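Local coordinates for protein PfkB (Polaromonas sp. JS666, PDB 4DU5) that probably transfers a phosphate group to a sugar or similar small substrate, as a carbohydrate kinase of the pfkB family, at residues Ala173-Thr176 / Met177-Arg181. Sequence-based numbering, arbitrary orientation.
Sequences ARKT and MDLMR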
loop_
_atom_site.group_PDB
_atom_site.type_symbol
_atom_site.label_atom_id
_atom_site.label_comp_id
_atom_site.label_asym_id
_atom_site.label_seq_id
_atom_site.Cartn_x
_atom_site.Cartn_y
_atom_site.Cartn_z
ATOM N N ALA A 173 11.172 0.378 23.582
ATOM C CA ALA A 173 12.532 0.848 23.340
ATOM C C ALA A 173 13.177 1.053 24.706
ATOM O O ALA A 173 14.119 0.338 25.052
ATOM C CB ALA A 173 12.537 2.138 22.503
ATOM N N ARG A 174 12.627 1.994 25.481
ATOM C CA ARG A 174 12.975 2.184 26.885
ATOM C C ARG A 174 13.273 0.891 27.633
ATOM O O ARG A 174 14.337 0.771 28.236
ATOM C CB ARG A 174 11.876 2.955 27.615
ATOM C CG ARG A 174 11.602 4.294 27.007
ATOM C CD ARG A 174 11.596 5.376 28.058
ATOM N NE ARG A 174 10.285 5.542 28.681
ATOM C CZ ARG A 174 9.341 6.373 28.240
ATOM N NH1 ARG A 174 9.548 7.123 27.168
ATOM N NH2 ARG A 174 8.180 6.445 28.875
ATOM N N LYS A 175 12.355 -0.073 27.590
ATOM C CA LYS A 175 12.524 -1.309 28.347
ATOM C C LYS A 175 13.608 -2.211 27.765
ATOM O O LYS A 175 14.372 -2.858 28.492
ATOM C CB LYS A 175 11.205 -2.089 28.427
ATOM C CG LYS A 175 11.006 -2.802 29.765
ATOM C CD LYS A 175 10.250 -1.878 30.785
ATOM C CE LYS A 175 10.636 -2.167 32.261
ATOM N NZ LYS A 175 10.964 -3.620 32.475
ATOM N N THR A 176 13.644 -2.276 26.443
ATOM C CA THR A 176 14.695 -3.000 25.719
ATOM C C THR A 176 16.111 -2.569 26.176
ATOM O O THR A 176 16.956 -3.407 26.485
ATOM C CB THR A 176 14.469 -2.842 24.183
ATOM O OG1 THR A 176 13.781 -4.005 23.698
ATOM C CG2 THR A 176 15.738 -2.718 23.450
HETATM N N MSE A 177 16.340 -1.258 26.249
HETATM C CA MSE A 177 17.617 -0.718 26.686
HETATM C C MSE A 177 17.914 -1.039 28.158
HETATM O O MSE A 177 18.927 -1.688 28.440
HETATM C CB MSE A 177 17.693 0.776 26.374
HETATM C CG MSE A 177 17.863 1.035 24.877
HETATM SE SE MSE A 177 17.390 2.842 24.195
HETATM C CE MSE A 177 16.352 2.303 22.637
ATOM N N ASP A 178 17.011 -0.617 29.063
ATOM C CA ASP A 178 17.051 -0.923 30.507
ATOM C C ASP A 178 17.541 -2.336 30.786
ATOM O O ASP A 178 18.460 -2.555 31.583
ATOM C CB ASP A 178 15.660 -0.740 31.137
ATOM C CG ASP A 178 15.296 0.734 31.389
ATOM O OD1 ASP A 178 16.161 1.616 31.257
ATOM O OD2 ASP A 178 14.135 1.032 31.733
ATOM N N LEU A 179 16.928 -3.287 30.099
ATOM C CA LEU A 179 17.168 -4.690 30.317
ATOM C C LEU A 179 18.620 -5.001 30.002
ATOM O O LEU A 179 19.348 -5.578 30.820
ATOM C CB LEU A 179 16.238 -5.475 29.393
ATOM C CG LEU A 179 15.229 -6.548 29.833
ATOM C CD1 LEU A 179 15.092 -6.737 31.341
ATOM C CD2 LEU A 179 13.889 -6.203 29.194
HETATM N N MSE A 180 19.042 -4.586 28.813
HETATM C CA MSE A 180 20.360 -4.871 28.289
HETATM C C MSE A 180 21.493 -4.232 29.115
HETATM O O MSE A 180 22.602 -4.782 29.204
HETATM C CB MSE A 180 20.409 -4.383 26.856
HETATM C CG MSE A 180 21.404 -5.094 26.003
HETATM SE SE MSE A 180 20.795 -6.906 25.863
HETATM C CE MSE A 180 21.948 -7.541 24.411
ATOM N N ARG A 181 21.212 -3.080 29.719
ATOM C CA ARG A 181 22.181 -2.423 30.585
ATOM C C ARG A 181 22.321 -3.186 31.887
ATOM O O ARG A 181 23.382 -3.741 32.157
ATOM C CB ARG A 181 21.833 -0.947 30.832
ATOM C CG ARG A 181 23.084 -0.060 31.093
ATOM C CD ARG A 181 22.947 1.369 30.458
ATOM N NE ARG A 181 24.225 2.099 30.444
ATOM C CZ ARG A 181 24.362 3.430 30.542
ATOM N NH1 ARG A 181 23.295 4.234 30.670
ATOM N NH2 ARG A 181 25.583 3.963 30.514
#
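Met177, a selenomethionine, sets its terminal methyl against the methyl of Ala173 one turn earlier, CE of Met177 lying 3.8 Å from CB of Ala173. The pair belongs to helix 169-182, the crossover of a beta-alpha-beta unit between strands 153-159 and 186-190, and illustrates how an amphipathic helix sorts its side chains. CG of Met177 is anti to its own carbonyl carbon (chi1 -73°), and the chain then bends at chi3, bringing the methyl back toward Ala173. Both residues also touch Leu211 of helix 201-212, while Met177, Thr176 and Met180 rest on Leu156 of strand 153-159, giving the helix its buried side. Lys175, by contrast, is exposed. CD2 of Leu179 comes within 3.5 Å of Lys175 O, alongside the same carbonyl that accepts the Leu179 amide.

The carboxylate of Asp178 sits by the main-chain carbonyl of Arg174, CG lying 3.3 Å from Arg174 O, with the Arg174 guanidinium too far off to pair; its partner is Arg214, which OD1 meets in a salt bridge. With an alanine here the carboxylate is gone, and Arg214 would probably be left without its acidic mate on this helix. Main-chain i to i+4 bonds join the two turns: Met177 N reaches Ala173 O at 3.0 Å, whereas the bond from Met180 N to Thr176 O is weak at 3.3 Å.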